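Local coordinates for protein 2-nitropropane dioxygenase (Streptomyces ansochromogenes, PDB 3BW2) that probably oxidises alkyl nitronates such as propionate 3-nitronate with molecular oxygen, using bound FMN on a TIM-barrel scaffold, at residues M71-L76 with A292-V297; Q180-D185 with T271-R276. All blocks are in the same frame, centred on the assembly; numbering follows the deposited sequence.

Interaction 1 (M71-L76 with A292-V297); sequences MPQPEL and AAYPDV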
loop_
_atom_site.group_PDB
_atom_site.type_symbol
_atom_site.label_atom_id
_atom_site.label_comp_id
_atom_site.label_asym_id
_atom_site.label_seq_id
_atom_site.Cartn_x
_atom_site.Cartn_y
_atom_site.Cartn_z
ATOM N N MET A 71 -6.075 8.393 -22.208
ATOM C CA MET A 71 -5.960 7.548 -23.386
ATOM C C MET A 71 -7.360 7.128 -23.804
ATOM O O MET A 71 -8.228 6.902 -22.953
ATOM C CB MET A 71 -5.151 6.284 -23.076
ATOM C CG MET A 71 -3.698 6.521 -22.723
ATOM S SD MET A 71 -2.822 7.309 -24.083
ATOM C CE MET A 71 -3.066 6.113 -25.384
ATOM N N PRO A 72 -7.608 7.034 -25.121
ATOM C CA PRO A 72 -8.936 6.623 -25.578
ATOM C C PRO A 72 -9.210 5.225 -25.031
ATOM O O PRO A 72 -8.286 4.429 -24.868
ATOM C CB PRO A 72 -8.795 6.627 -27.099
ATOM C CG PRO A 72 -7.795 7.712 -27.339
ATOM C CD PRO A 72 -6.767 7.457 -26.254
ATOM N N GLN A 73 -10.471 4.928 -24.739
ATOM C CA GLN A 73 -10.826 3.621 -24.214
ATOM C C GLN A 73 -11.675 2.858 -25.224
ATOM O O GLN A 73 -12.589 3.415 -25.826
ATOM C CB GLN A 73 -11.595 3.763 -22.895
ATOM C CG GLN A 73 -10.838 4.491 -21.793
ATOM C CD GLN A 73 -9.495 3.854 -21.476
ATOM O OE1 GLN A 73 -8.442 4.368 -21.859
ATOM N NE2 GLN A 73 -9.527 2.725 -20.781
ATOM N N PRO A 74 -11.377 1.568 -25.425
ATOM C CA PRO A 74 -12.140 0.756 -26.377
ATOM C C PRO A 74 -13.541 0.461 -25.853
ATOM O O PRO A 74 -13.764 0.427 -24.645
ATOM C CB PRO A 74 -11.294 -0.504 -26.500
ATOM C CG PRO A 74 -10.759 -0.659 -25.116
ATOM C CD PRO A 74 -10.334 0.759 -24.770
ATOM N N GLU A 75 -14.479 0.253 -26.770
ATOM C CA GLU A 75 -15.858 -0.047 -26.401
ATOM C C GLU A 75 -15.917 -1.415 -25.724
ATOM O O GLU A 75 -15.062 -2.265 -25.959
ATOM C CB GLU A 75 -16.743 -0.030 -27.650
ATOM C CG GLU A 75 -18.214 -0.293 -27.387
ATOM C CD GLU A 75 -19.075 -0.042 -28.611
ATOM O OE1 GLU A 75 -20.298 -0.291 -28.540
ATOM O OE2 GLU A 75 -18.533 0.408 -29.644
ATOM N N LEU A 76 -16.918 -1.627 -24.875
ATOM C CA LEU A 76 -17.052 -2.905 -24.183
ATOM C C LEU A 76 -17.462 -4.004 -25.154
ATOM O O LEU A 76 -18.526 -3.932 -25.767
ATOM C CB LEU A 76 -18.089 -2.806 -23.061
ATOM C CG LEU A 76 -17.801 -1.835 -21.914
ATOM C CD1 LEU A 76 -17.957 -0.396 -22.390
ATOM C CD2 LEU A 76 -18.761 -2.119 -20.775
ATOM N N ALA A 292 -17.475 -3.028 -14.516
ATOM C CA ALA A 292 -16.276 -2.487 -15.137
ATOM C C ALA A 292 -16.710 -1.975 -16.505
ATOM O O ALA A 292 -16.742 -2.727 -17.475
ATOM C CB ALA A 292 -15.221 -3.576 -15.284
ATOM N N ALA A 293 -17.066 -0.698 -16.572
ATOM C CA ALA A 293 -17.517 -0.100 -17.825
ATOM C C ALA A 293 -17.207 1.390 -17.848
ATOM O O ALA A 293 -18.055 2.213 -17.513
ATOM C CB ALA A 293 -19.022 -0.326 -17.996
ATOM N N TYR A 294 -15.987 1.723 -18.255
ATOM C CA TYR A 294 -15.527 3.105 -18.323
ATOM C C TYR A 294 -15.333 3.523 -19.781
ATOM O O TYR A 294 -14.862 2.735 -20.596
ATOM C CB TYR A 294 -14.197 3.237 -17.575
ATOM C CG TYR A 294 -13.605 4.621 -17.628
ATOM C CD1 TYR A 294 -13.970 5.590 -16.699
ATOM C CD2 TYR A 294 -12.702 4.974 -18.630
ATOM C CE1 TYR A 294 -13.451 6.880 -16.764
ATOM C CE2 TYR A 294 -12.175 6.261 -18.705
ATOM C CZ TYR A 294 -12.553 7.207 -17.769
ATOM O OH TYR A 294 -12.035 8.481 -17.831
ATOM N N PRO A 295 -15.678 4.774 -20.128
ATOM C CA PRO A 295 -16.236 5.822 -19.272
ATOM C C PRO A 295 -17.760 5.772 -19.241
ATOM O O PRO A 295 -18.410 6.722 -18.807
ATOM C CB PRO A 295 -15.721 7.093 -19.928
ATOM C CG PRO A 295 -15.850 6.749 -21.384
ATOM C CD PRO A 295 -15.318 5.323 -21.451
ATOM N N ASP A 296 -18.320 4.660 -19.705
ATOM C CA ASP A 296 -19.772 4.481 -19.744
ATOM C C ASP A 296 -20.440 4.876 -18.429
ATOM O O ASP A 296 -21.366 5.691 -18.411
ATOM C CB ASP A 296 -20.113 3.026 -20.066
ATOM C CG ASP A 296 -19.567 2.579 -21.415
ATOM O OD1 ASP A 296 -18.333 2.621 -21.606
ATOM O OD2 ASP A 296 -20.376 2.184 -22.281
ATOM N N VAL A 297 -19.977 4.288 -17.329
ATOM C CA VAL A 297 -20.547 4.587 -16.020
ATOM C C VAL A 297 -20.320 6.048 -15.650
ATOM O O VAL A 297 -21.195 6.695 -15.072
ATOM C CB VAL A 297 -19.951 3.659 -14.935
ATOM C CG1 VAL A 297 -20.474 4.049 -13.564
ATOM C CG2 VAL A 297 -20.320 2.210 -15.246
#
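Gln73 and Tyr294 mark one end of this contact and Leu76 with Ala293 the other, with CA atoms 7.6 Å apart in the first pair (Gln73 CA to Tyr294 CA) and no hydrogen bond between the two segments. The fold is a TIM barrel: 71-76 leaves barrel strand 65-70 as an irregular loop, and 292-297 is the turn that starts helix 296-311. A cis peptide before Pro295 bends that turn. Pro295 then sits at the N-cap, and Val297 N bonds back to Ala293 O at 2.8 Å.

The cis bond also folds Pro295 onto the preceding ring. Its CB stands 3.6 Å above the plane of the Tyr294 ring, over the centre, consistent with a CH-pi contact within the turn. Across the contact, Gln73 comes to the same ring differently. Its CG, anti to the carbonyl carbon (chi1 -59°), lies at the ring edge in plane, 3.7 Å from Tyr294 CD2. Beyond the two segments, Phe130 meets the tyrosine ring too, and Tyr294 OH is hydrogen-bonded to Tyr44 OH. The tyrosine side chain is about 8 Å from the bound FMN, near the cofactor but not in contact with it.

At the other end Leu76, the last residue modelled before a break in the chain, divides its two methyl groups between different neighbours. CD2 presses on Ala293 CB at 3.3 Å, tighter than usual for two carbons. The leucine and Asp296 side chains run past each other in opposite directions, which lays a methyl group beside a carboxylate whose OD2 is salt-bridged to Arg107. In that apolar-to-polar meeting Leu76 CD1 comes within 3.1 Å of Asp296 OD1.

Interaction 2 (Q180-D185 with T271-R276); sequences QGTHRD and TGRPAR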
loop_
_atom_site.group_PDB
_atom_site.type_symbol
_atom_site.label_atom_id
_atom_site.label_comp_id
_atom_site.label_asym_id
_atom_site.label_seq_id
_atom_site.Cartn_x
_atom_site.Cartn_y
_atom_site.Cartn_z
ATOM N N GLN A 180 -7.052 4.725 -10.565
ATOM C CA GLN A 180 -5.844 3.923 -10.642
ATOM C C GLN A 180 -5.504 3.987 -12.126
ATOM O O GLN A 180 -6.391 3.818 -12.968
ATOM C CB GLN A 180 -6.133 2.478 -10.239
ATOM C CG GLN A 180 -6.132 2.242 -8.742
ATOM C CD GLN A 180 -4.750 2.420 -8.149
ATOM O OE1 GLN A 180 -4.492 3.375 -7.415
ATOM N NE2 GLN A 180 -3.844 1.501 -8.479
ATOM N N GLY A 181 -4.236 4.239 -12.441
ATOM C CA GLY A 181 -3.820 4.337 -13.830
ATOM C C GLY A 181 -3.469 3.023 -14.514
ATOM O O GLY A 181 -2.510 2.962 -15.285
ATOM N N THR A 182 -4.233 1.970 -14.230
ATOM C CA THR A 182 -3.994 0.672 -14.861
ATOM C C THR A 182 -4.211 0.838 -16.370
ATOM O O THR A 182 -5.092 1.582 -16.796
ATOM C CB THR A 182 -4.965 -0.398 -14.320
ATOM O OG1 THR A 182 -6.295 0.118 -14.351
ATOM C CG2 THR A 182 -4.616 -0.779 -12.894
ATOM N N HIS A 183 -3.410 0.148 -17.174
ATOM C CA HIS A 183 -3.512 0.266 -18.626
ATOM C C HIS A 183 -4.743 -0.439 -19.183
ATOM O O HIS A 183 -5.215 -0.121 -20.277
ATOM C CB HIS A 183 -2.233 -0.271 -19.278
ATOM C CG HIS A 183 -0.998 0.476 -18.870
ATOM N ND1 HIS A 183 0.258 0.152 -19.334
ATOM C CD2 HIS A 183 -0.830 1.533 -18.041
ATOM C CE1 HIS A 183 1.147 0.975 -18.807
ATOM N NE2 HIS A 183 0.513 1.823 -18.019
ATOM N N ARG A 184 -5.255 -1.390 -18.415
ATOM C CA ARG A 184 -6.449 -2.147 -18.769
ATOM C C ARG A 184 -7.159 -2.496 -17.465
ATOM O O ARG A 184 -6.515 -2.899 -16.498
ATOM C CB ARG A 184 -6.075 -3.430 -19.513
ATOM C CG ARG A 184 -5.879 -3.250 -21.009
ATOM C CD ARG A 184 -5.382 -4.539 -21.658
ATOM N NE ARG A 184 -6.184 -5.700 -21.271
ATOM C CZ ARG A 184 -7.460 -5.882 -21.601
ATOM N NH1 ARG A 184 -8.097 -4.977 -22.336
ATOM N NH2 ARG A 184 -8.102 -6.972 -21.193
ATOM N N ASP A 185 -8.479 -2.331 -17.430
ATOM C CA ASP A 185 -9.237 -2.631 -16.220
ATOM C C ASP A 185 -9.990 -3.948 -16.304
ATOM O O ASP A 185 -10.701 -4.204 -17.272
ATOM C CB ASP A 185 -10.233 -1.506 -15.911
ATOM C CG ASP A 185 -11.099 -1.811 -14.692
ATOM O OD1 ASP A 185 -10.550 -2.274 -13.671
ATOM O OD2 ASP A 185 -12.328 -1.582 -14.748
ATOM N N THR A 271 -17.548 5.792 -11.801
ATOM C CA THR A 271 -17.106 5.855 -13.190
ATOM C C THR A 271 -16.948 4.538 -13.944
ATOM O O THR A 271 -16.714 4.547 -15.152
ATOM C CB THR A 271 -15.762 6.587 -13.266
ATOM O OG1 THR A 271 -14.756 5.779 -12.644
ATOM C CG2 THR A 271 -15.837 7.921 -12.525
ATOM N N GLY A 272 -17.056 3.412 -13.245
ATOM C CA GLY A 272 -16.901 2.137 -13.916
ATOM C C GLY A 272 -15.456 1.674 -13.970
ATOM O O GLY A 272 -15.149 0.663 -14.601
ATOM N N ARG A 273 -14.564 2.418 -13.324
ATOM C CA ARG A 273 -13.149 2.059 -13.271
ATOM C C ARG A 273 -12.713 2.274 -11.821
ATOM O O ARG A 273 -13.218 3.167 -11.142
ATOM C CB ARG A 273 -12.322 2.943 -14.219
ATOM C CG ARG A 273 -11.270 2.185 -15.050
ATOM C CD ARG A 273 -10.616 3.111 -16.083
ATOM N NE ARG A 273 -9.746 2.426 -17.046
ATOM C CZ ARG A 273 -8.551 1.908 -16.766
ATOM N NH1 ARG A 273 -7.844 1.317 -17.725
ATOM N NH2 ARG A 273 -8.056 1.973 -15.538
ATOM N N PRO A 274 -11.776 1.454 -11.324
ATOM C CA PRO A 274 -11.307 1.587 -9.941
ATOM C C PRO A 274 -10.711 2.949 -9.609
ATOM O O PRO A 274 -9.722 3.373 -10.214
ATOM C CB PRO A 274 -10.283 0.461 -9.814
ATOM C CG PRO A 274 -10.819 -0.586 -10.756
ATOM C CD PRO A 274 -11.198 0.254 -11.960
ATOM N N ALA A 275 -11.315 3.625 -8.637
ATOM C CA ALA A 275 -10.853 4.942 -8.217
ATOM C C ALA A 275 -11.061 5.070 -6.708
ATOM O O ALA A 275 -12.107 4.680 -6.194
ATOM C CB ALA A 275 -11.631 6.025 -8.962
ATOM N N ARG A 276 -10.070 5.612 -6.002
ATOM C CA ARG A 276 -10.169 5.744 -4.548
ATOM C C ARG A 276 -10.909 7.009 -4.119
ATOM O O ARG A 276 -10.502 8.131 -4.435
ATOM C CB ARG A 276 -8.775 5.709 -3.916
ATOM C CG ARG A 276 -8.786 5.751 -2.391
ATOM C CD ARG A 276 -7.381 5.631 -1.827
ATOM N NE ARG A 276 -6.787 4.325 -2.102
ATOM C CZ ARG A 276 -7.127 3.191 -1.489
ATOM N NH1 ARG A 276 -8.064 3.184 -0.549
ATOM N NH2 ARG A 276 -6.524 2.057 -1.819
HETATM O O HOH W 1 -9.057 3.106 -13.006
HETATM O O HOH W 2 -13.558 -0.482 -16.790
#
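Arg273 reaches Thr182 through a chain extended from CG to NE, but its first torsion is far from a staggered value (chi1 -136°). On the other side Thr182 chi1 is 49°, the crowded position with OG1 between the backbone N and the carbonyl carbon, and this turns the hydroxyl oxygen toward the guanidinium. The two side chains run alongside each other in opposite senses, and the arginine takes the threonine end-on with both terminal nitrogens. NH1 bonds to Thr182 O at 2.9 Å, approaching from above the carbonyl plane, while NH2 bonds to Thr182 OG1 at 2.8 Å; both oxygens are tilted out of the guanidinium plane. A weak second bond runs from NH2 to Thr182 O.

Asp185 covers one guanidinium face with a carbon: its CB lies 3.9 Å above the plane, over the centre. Its carboxylate points at the proline instead, tip to tip, with OD1 3.1 Å from Pro274 CD. OD1 is salt-bridged to Arg268, and a water joins OD2 to Gly272 O.

The Gln180 side chain is about 7 Å from the bound FMN, and here the contact carries on the antiparallel pairing of strands 178-179 and 275-278. Gln180 N bonds to Pro274 O at 3.0 Å and nearly straight (177°), just beyond the strand pair. Another water, in the guanidinium plane, accepts from Arg273 NH2 and donates to Gln180 O and Pro274 O.

The chemistry is thus that of an arginine held mainly by neutral oxygens. Asp185 OD1 is 5.3 Å from Arg273 NH2, so the opposite charges can probably attract only at longer range, while three kinds of oxygen acceptor, carbonyl, hydroxyl and water, fix the rotation of the guanidinium.

How the interactions relate
Interaction 2 lies nested in the chain loop closed by interaction 1, and nearer the chain centre: about 11 Å from it against 17 Å, centre to centre. Both are partly buried, and their own centres are 10 Å apart. Interaction 1 joins a loop after a barrel strand to the start of helix 296-311 by van der Waals contact, with exposed Leu76 at its outer end; interaction 2 joins loop to strand entry through hydrogen bonds and waters. They meet directly: Val297 CB lies 3.3 Å from Thr271 C, and Ala292 CB packs on Asp185 OD2, so the turn at 292-297 touches both segments of interaction 2.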